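Local coordinates for protein WYL1 (Ruminococcus sp., PDB 6OAW) that acts as a WYL-domain accessory protein that modulates a type VI-D CRISPR-Cas system, the type whose effector nuclease cuts RNA, at residues 209-214 against 255-260; 6-11 against 146-151; 87-92 against 169-174. All coordinates share one frame; numbering follows the deposited sequence.

Interaction 1: residues 209-214 against 255-260; sequences AYSNMY and DSYRIS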
# COMPACT_ATOMS: atom_id res chain seq x y z
N ALA B 209 -11.26 -1.31 30.91
CA ALA B 209 -11.40 -0.58 29.63
C ALA B 209 -12.85 -0.62 29.16
O ALA B 209 -13.60 -1.50 29.58
CB ALA B 209 -10.48 -1.17 28.60
N TYR B 210 -13.22 0.33 28.31
CA TYR B 210 -14.57 0.41 27.70
C TYR B 210 -14.45 -0.19 26.30
O TYR B 210 -13.50 0.14 25.61
CB TYR B 210 -15.09 1.85 27.79
CG TYR B 210 -15.56 2.25 29.17
CD1 TYR B 210 -14.66 2.45 30.21
CD2 TYR B 210 -16.90 2.42 29.46
CE1 TYR B 210 -15.08 2.83 31.48
CE2 TYR B 210 -17.34 2.78 30.72
CZ TYR B 210 -16.43 2.98 31.74
OH TYR B 210 -16.88 3.34 32.97
N SER B 211 -15.37 -1.09 25.96
CA SER B 211 -15.42 -1.86 24.69
C SER B 211 -16.79 -1.74 24.05
O SER B 211 -17.79 -2.00 24.73
CB SER B 211 -15.10 -3.30 24.93
OG SER B 211 -15.24 -4.05 23.72
N ASN B 212 -16.84 -1.41 22.77
CA ASN B 212 -18.03 -1.67 21.91
C ASN B 212 -17.58 -2.65 20.82
O ASN B 212 -18.16 -2.67 19.73
CB ASN B 212 -18.66 -0.37 21.40
CG ASN B 212 -17.73 0.47 20.56
OD1 ASN B 212 -16.57 0.13 20.37
ND2 ASN B 212 -18.23 1.58 20.05
N MSE B 213 -16.56 -3.45 21.13
CA MSE B 213 -16.08 -4.54 20.23
C MSE B 213 -17.17 -5.62 20.08
O MSE B 213 -17.36 -6.08 18.94
CB MSE B 213 -14.81 -5.15 20.81
CG MSE B 213 -14.34 -6.40 20.10
SE MSE B 213 -13.73 -5.90 18.31
CE MSE B 213 -13.25 -7.60 17.44
N TYR B 214 -17.82 -6.03 21.18
CA TYR B 214 -18.81 -7.14 21.22
C TYR B 214 -20.18 -6.64 21.69
O TYR B 214 -21.02 -7.48 22.06
CB TYR B 214 -18.28 -8.29 22.11
CG TYR B 214 -17.03 -8.95 21.57
CD1 TYR B 214 -17.03 -9.49 20.28
CD2 TYR B 214 -15.85 -9.00 22.29
CE1 TYR B 214 -15.90 -10.07 19.74
CE2 TYR B 214 -14.70 -9.58 21.76
CZ TYR B 214 -14.73 -10.13 20.49
OH TYR B 214 -13.64 -10.69 19.91
N ASP B 255 -8.83 -13.34 24.25
CA ASP B 255 -9.65 -12.67 23.21
C ASP B 255 -8.77 -11.72 22.41
O ASP B 255 -7.56 -11.53 22.76
CB ASP B 255 -10.85 -11.98 23.84
CG ASP B 255 -12.10 -12.04 23.00
OD1 ASP B 255 -11.98 -11.99 21.75
OD2 ASP B 255 -13.20 -12.14 23.59
N SER B 256 -9.36 -11.18 21.34
CA SER B 256 -8.75 -10.18 20.43
C SER B 256 -9.72 -9.01 20.20
O SER B 256 -10.77 -9.23 19.51
CB SER B 256 -8.33 -10.88 19.16
OG SER B 256 -7.75 -9.98 18.22
N TYR B 257 -9.36 -7.81 20.69
CA TYR B 257 -10.13 -6.56 20.55
C TYR B 257 -9.47 -5.63 19.52
O TYR B 257 -8.28 -5.30 19.68
CB TYR B 257 -10.22 -5.83 21.89
CG TYR B 257 -11.08 -6.50 22.91
CD1 TYR B 257 -10.60 -7.54 23.68
CD2 TYR B 257 -12.42 -6.17 23.03
CE1 TYR B 257 -11.40 -8.18 24.61
CE2 TYR B 257 -13.24 -6.80 23.95
CZ TYR B 257 -12.73 -7.81 24.74
OH TYR B 257 -13.55 -8.44 25.61
N ARG B 258 -10.22 -5.16 18.53
CA ARG B 258 -9.79 -4.01 17.68
C ARG B 258 -9.38 -2.86 18.60
O ARG B 258 -10.20 -2.49 19.49
CB ARG B 258 -10.95 -3.56 16.77
CG ARG B 258 -11.28 -4.53 15.65
CD ARG B 258 -10.51 -4.22 14.39
NE ARG B 258 -10.80 -2.84 14.08
CZ ARG B 258 -11.73 -2.39 13.26
NH1 ARG B 258 -11.90 -1.08 13.13
NH2 ARG B 258 -12.44 -3.22 12.53
N ILE B 259 -8.19 -2.29 18.45
CA ILE B 259 -7.79 -1.16 19.34
C ILE B 259 -8.74 0.02 19.12
O ILE B 259 -8.90 0.83 20.06
CB ILE B 259 -6.32 -0.76 19.21
CG1 ILE B 259 -6.03 -0.03 17.90
CG2 ILE B 259 -5.40 -1.96 19.43
CD1 ILE B 259 -4.60 0.46 17.82
N SER B 260 -9.37 0.11 17.95
CA SER B 260 -10.31 1.21 17.62
C SER B 260 -11.63 1.07 18.40
O SER B 260 -12.37 2.05 18.42
CB SER B 260 -10.55 1.31 16.13
OG SER B 260 -11.12 0.13 15.60

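Interaction 2: residues 6-11 against 146-151; sequences PSTFLP and SSDDLY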
# COMPACT_ATOMS: atom_id res chain seq x y z
N PRO B 6 16.93 32.71 12.91
CA PRO B 6 16.13 32.10 13.97
C PRO B 6 16.51 30.61 14.04
O PRO B 6 16.94 30.06 13.05
CB PRO B 6 14.68 32.30 13.51
CG PRO B 6 14.77 32.44 11.99
CD PRO B 6 16.14 33.05 11.72
N SER B 7 16.33 30.00 15.22
CA SER B 7 16.58 28.56 15.46
C SER B 7 15.30 27.72 15.32
O SER B 7 15.43 26.53 14.96
CB SER B 7 17.22 28.37 16.81
OG SER B 7 16.46 28.99 17.83
N THR B 8 14.11 28.29 15.54
CA THR B 8 12.84 27.51 15.63
C THR B 8 11.82 27.94 14.55
O THR B 8 11.90 29.08 14.06
CB THR B 8 12.24 27.62 17.04
OG1 THR B 8 11.84 28.96 17.26
CG2 THR B 8 13.21 27.20 18.12
N PHE B 9 10.91 27.02 14.21
CA PHE B 9 9.86 27.23 13.18
C PHE B 9 9.05 28.49 13.50
O PHE B 9 8.72 29.24 12.58
CB PHE B 9 8.93 26.03 13.12
CG PHE B 9 9.57 24.82 12.49
CD1 PHE B 9 9.90 24.84 11.15
CD2 PHE B 9 9.82 23.68 13.23
CE1 PHE B 9 10.47 23.73 10.54
CE2 PHE B 9 10.41 22.57 12.63
CZ PHE B 9 10.72 22.60 11.28
N LEU B 10 8.73 28.65 14.78
CA LEU B 10 7.91 29.77 15.31
C LEU B 10 8.64 30.37 16.51
O LEU B 10 9.30 29.65 17.25
CB LEU B 10 6.53 29.23 15.72
CG LEU B 10 5.66 28.69 14.60
CD1 LEU B 10 4.39 28.05 15.16
CD2 LEU B 10 5.30 29.78 13.60
N PRO B 11 8.55 31.71 16.71
CA PRO B 11 9.23 32.36 17.81
C PRO B 11 8.55 31.96 19.13
O PRO B 11 7.36 31.68 19.11
CB PRO B 11 9.12 33.86 17.49
CG PRO B 11 7.85 33.96 16.65
CD PRO B 11 7.73 32.64 15.92
N SER B 146 7.72 25.97 18.71
CA SER B 146 8.64 27.08 19.10
C SER B 146 9.72 26.56 20.06
O SER B 146 10.56 27.38 20.48
CB SER B 146 7.87 28.24 19.71
OG SER B 146 7.14 27.79 20.85
N SER B 147 9.71 25.27 20.42
CA SER B 147 10.67 24.68 21.39
C SER B 147 11.99 24.38 20.68
O SER B 147 12.03 24.44 19.44
CB SER B 147 10.13 23.43 22.03
OG SER B 147 10.13 22.37 21.10
N ASP B 148 12.99 24.00 21.47
CA ASP B 148 14.34 23.62 20.96
C ASP B 148 14.36 22.11 20.66
O ASP B 148 15.42 21.60 20.34
CB ASP B 148 15.41 24.07 21.97
CG ASP B 148 15.48 25.58 22.13
OD1 ASP B 148 15.44 26.28 21.09
OD2 ASP B 148 15.54 26.07 23.29
N ASP B 149 13.21 21.42 20.75
CA ASP B 149 13.15 19.93 20.68
C ASP B 149 12.83 19.49 19.25
O ASP B 149 12.40 18.34 19.08
CB ASP B 149 12.14 19.38 21.69
CG ASP B 149 12.59 19.51 23.13
OD1 ASP B 149 13.77 19.30 23.40
OD2 ASP B 149 11.76 19.81 23.97
N LEU B 150 13.03 20.34 18.25
CA LEU B 150 12.87 20.03 16.80
C LEU B 150 14.15 20.44 16.06
O LEU B 150 14.06 20.95 14.92
CB LEU B 150 11.64 20.78 16.28
CG LEU B 150 10.30 20.14 16.64
CD1 LEU B 150 9.14 21.07 16.32
CD2 LEU B 150 10.13 18.81 15.93
N TYR B 151 15.30 20.29 16.72
CA TYR B 151 16.61 20.78 16.22
C TYR B 151 16.81 20.37 14.76
O TYR B 151 17.05 21.22 13.91
CB TYR B 151 17.73 20.28 17.15
CG TYR B 151 19.12 20.74 16.80
CD1 TYR B 151 19.49 22.08 16.91
CD2 TYR B 151 20.07 19.83 16.35
CE1 TYR B 151 20.77 22.49 16.56
CE2 TYR B 151 21.34 20.23 16.00
CZ TYR B 151 21.70 21.56 16.11
OH TYR B 151 22.96 21.92 15.74

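Interaction 3: residues 87-92 against 169-174; sequences LNAFVE and YEDYAL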
# COMPACT_ATOMS: atom_id res chain seq x y z
N LEU B 87 7.75 8.35 11.36
CA LEU B 87 7.59 8.99 10.04
C LEU B 87 8.95 9.48 9.57
O LEU B 87 9.68 10.06 10.39
CB LEU B 87 6.66 10.20 10.15
CG LEU B 87 5.19 9.93 10.35
CD1 LEU B 87 4.42 11.23 10.22
CD2 LEU B 87 4.71 8.90 9.33
N ASN B 88 9.20 9.32 8.28
CA ASN B 88 10.37 9.86 7.54
C ASN B 88 10.42 11.39 7.69
O ASN B 88 11.53 11.89 7.68
CB ASN B 88 10.33 9.38 6.09
CG ASN B 88 10.56 7.89 6.01
OD1 ASN B 88 11.36 7.34 6.77
ND2 ASN B 88 9.86 7.23 5.11
N ALA B 89 9.30 12.08 7.92
CA ALA B 89 9.26 13.56 8.07
C ALA B 89 9.89 14.00 9.39
O ALA B 89 10.37 15.15 9.46
CB ALA B 89 7.86 14.10 7.96
N PHE B 90 9.84 13.14 10.41
CA PHE B 90 10.53 13.38 11.71
C PHE B 90 11.97 12.85 11.60
O PHE B 90 12.20 11.81 10.99
CB PHE B 90 9.73 12.79 12.87
CG PHE B 90 8.51 13.62 13.20
CD1 PHE B 90 8.61 14.78 13.97
CD2 PHE B 90 7.27 13.30 12.65
CE1 PHE B 90 7.48 15.54 14.25
CE2 PHE B 90 6.15 14.07 12.93
CZ PHE B 90 6.26 15.18 13.73
N VAL B 91 12.90 13.60 12.18
CA VAL B 91 14.35 13.50 11.85
C VAL B 91 15.13 13.07 13.10
O VAL B 91 16.05 12.29 12.93
CB VAL B 91 14.91 14.80 11.24
CG1 VAL B 91 16.29 14.58 10.66
CG2 VAL B 91 14.00 15.38 10.16
N GLU B 92 14.76 13.53 14.29
CA GLU B 92 15.42 13.13 15.56
C GLU B 92 15.69 11.61 15.60
O GLU B 92 16.83 11.22 15.84
CB GLU B 92 14.57 13.58 16.75
CG GLU B 92 15.12 13.13 18.09
CD GLU B 92 15.92 14.17 18.82
OE1 GLU B 92 17.18 14.07 18.79
OE2 GLU B 92 15.27 15.06 19.42
N TYR B 169 2.21 15.26 6.80
CA TYR B 169 0.85 14.78 6.42
C TYR B 169 0.94 13.98 5.12
O TYR B 169 0.20 13.01 5.02
CB TYR B 169 -0.16 15.93 6.43
CG TYR B 169 -0.32 16.51 7.80
CD1 TYR B 169 -0.65 15.71 8.88
CD2 TYR B 169 -0.00 17.83 8.06
CE1 TYR B 169 -0.73 16.21 10.17
CE2 TYR B 169 -0.05 18.35 9.34
CZ TYR B 169 -0.42 17.54 10.41
OH TYR B 169 -0.48 18.09 11.66
N GLU B 170 1.83 14.36 4.19
CA GLU B 170 2.08 13.55 2.97
C GLU B 170 2.64 12.19 3.39
O GLU B 170 2.21 11.17 2.81
CB GLU B 170 3.04 14.20 1.98
CG GLU B 170 2.55 15.50 1.40
CD GLU B 170 1.54 15.45 0.27
OE1 GLU B 170 1.10 14.33 -0.13
OE2 GLU B 170 1.17 16.54 -0.23
N ASP B 171 3.54 12.15 4.37
CA ASP B 171 4.10 10.85 4.83
C ASP B 171 3.01 10.04 5.56
O ASP B 171 2.90 8.83 5.31
CB ASP B 171 5.28 11.01 5.77
CG ASP B 171 6.60 11.24 5.08
OD1 ASP B 171 6.60 11.30 3.83
OD2 ASP B 171 7.59 11.41 5.81
N TYR B 172 2.23 10.67 6.43
CA TYR B 172 1.08 10.03 7.10
C TYR B 172 0.25 9.27 6.05
O TYR B 172 0.07 8.05 6.18
CB TYR B 172 0.22 11.06 7.83
CG TYR B 172 -1.05 10.45 8.36
CD1 TYR B 172 -1.06 9.68 9.51
CD2 TYR B 172 -2.23 10.58 7.64
CE1 TYR B 172 -2.22 9.11 9.98
CE2 TYR B 172 -3.40 10.02 8.09
CZ TYR B 172 -3.40 9.28 9.26
OH TYR B 172 -4.60 8.76 9.67
N ALA B 173 -0.13 9.97 4.98
CA ALA B 173 -1.04 9.48 3.92
C ALA B 173 -0.48 8.27 3.18
O ALA B 173 -1.31 7.61 2.52
CB ALA B 173 -1.33 10.57 2.93
N LEU B 174 0.83 8.01 3.24
CA LEU B 174 1.49 6.89 2.49
C LEU B 174 1.54 5.63 3.35
O LEU B 174 1.83 4.54 2.82
CB LEU B 174 2.90 7.32 2.03
CG LEU B 174 2.93 8.40 0.93
CD1 LEU B 174 4.35 8.84 0.62
CD2 LEU B 174 2.21 7.96 -0.33
O HOH W 1 8.04 8.79 2.69

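Interaction 1: residues 209-214 against 255-260
Met213 and Tyr214, just past strand 205-211, close on Tyr257 of strand 253-258, and these three residues supply most of the buried surface. Met213, a selenomethionine in this crystal, has its CB 3.4 Å from Tyr257 CD2. With CG anti to the backbone N (chi1 172°), the chain starts out beside the ring; it then bends at chi2 and brings SE to 3.6 Å from Arg258 N. Its methyl CE lies 3.6 Å from Ser256 O. An unbranched, flexible chain can touch both a ring and a strand backbone. Met213 CG also sits over the centre of the Tyr214 ring.

Tyr214 turns its edge toward the face of Tyr257 in an offset edge-to-face pair, with centroids 5.4 Å apart and planes at 67°. Its hydroxyl meets Asp255 tip to tip: Tyr214 OH donates to Asp255 OD1 over 2.8 Å, from the syn side and 29° out of the carboxylate plane. A tyrosine suits this place, offering a ring edge and a hydroxyl, which also bonds Ser304. Ser256 N uses the anti lone pair of Asp255 OD1. Two donors thus grip OD1 and would probably favour the ionised carboxylate.

Ser211 OG lies at the edge of the Tyr257 ring, 3.4 Å from Tyr257 CE2, while accepting from Met213 N in an ST turn. Tyr257 OH is satisfied by Glu245 and Ser243. The two strands are not paired directly but are linked through 219-230 and 237-243, so the contact spans an antiparallel sheet, consistent with the Sm-like (SH3-type) fold of WYL domains.

Interaction 2: residues 6-11 against 146-151
Thr8 lays its methyl against the backbone of the 146-151 loop, and the van der Waals contacts begin there: Thr8 CG2 is 3.3 Å from Ser147 O and also touches Ser146 O. Phe9 and Leu150 supply the apolar pair. Leu150 CD1 meets the edge of the ring, 4.1 Å from Phe9 CD2, the two side chains crossing at about a right angle.

Polar contacts centre on Leu10 O. Thr8 OG1, held between the backbone N and the carbonyl carbon (chi1 66°), donates to Leu10 O over 2.6 Å from above the carbonyl plane. The same oxygen receives a CA-H...O contact from Ser146, with Ser146 CA 3.2 Å from Leu10 O. A small serine fits this close approach, and its OG turns to the carbonyls of Tyr142 and Asp143. An alanine at Thr8 would probably leave Leu10 O without its hydroxyl donor and open a gap against Ser147 O.

The N-terminal loop, which precedes strand 23-28, thereby packs on the link between helices 139-145 and 151-156. Leu150 is the N-cap residue of helix 151-156 and touches Tyr67 of helix 55-71, while the Phe9 ring stacks on Phe164 of helix 161-172.

Interaction 3: residues 87-92 against 169-174
Leu87, Asn88 and Ala89 come together round Asp171, where a type I beta turn from Leu87 to Phe90 packs on helix 161-172 within the helical N-terminal part of the protein. Leu87 opens the turn and gives its apolar contact. Its CD2 lies 4.2 Å from Asp171 CB and comes equally near Tyr172 N, as the side chains of Leu87 and Asp171 slide past each other in opposite directions. A branched leucine suits this buried place, since one of its methyls can lie against the helix. Leu87 O accepts from Phe90 N over 3.1 Å, the bond that closes the turn.

Asn88, the second residue of the turn, is the exposed one of the group. Its CB sits 3.4 Å from Asp171 OD2, and its amide reaches a water: Asn88 ND2 donates weakly to it at 3.4 Å. The same water donates to Asp171 OD1 over 3.1 Å, so one water links the two side chains, weakly on the asparagine side; a polar amide suits this exposed position.

Ala89 faces the helix. The small methyl of alanine suits this close approach, with Ala89 CB 3.5 Å from Asp171 OD2, and it also touches Ala167 and Val168. Phe90 turns instead to an aromatic cluster, meeting Phe63 and Phe164 edge-to-face, while just beyond it Val91 N and Glu92 N both donate to Glu153 OE2.

Across the contact, Asp171 holds its CG anti to the carbonyl carbon (chi1 -82°), on the side facing the turn, and from there its carboxylate oxygen OD2 stands 2.8 Å from Ala89 N.

How the interactions relate
Interactions 2 and 3 lie on the same side of the chain's centre, about 18 Å apart between centres, with nearest atoms about 4 Å apart. Their segments alternate along the chain, as 6-11, 87-92, 146-151 and 169-174, so the helical N-terminal part is interwoven. They share neighbours: Phe164 of helix 161-172 meets a ring from each, and Tyr157 touches the loop 6-11 and the turn at 87-92. Interaction 1 lies in the antiparallel sheet; its centre is about 28 Å from that of interaction 3 and about 39 Å from that of interaction 2. It begins only after the other two have closed and touches neither, consistent with separate modules.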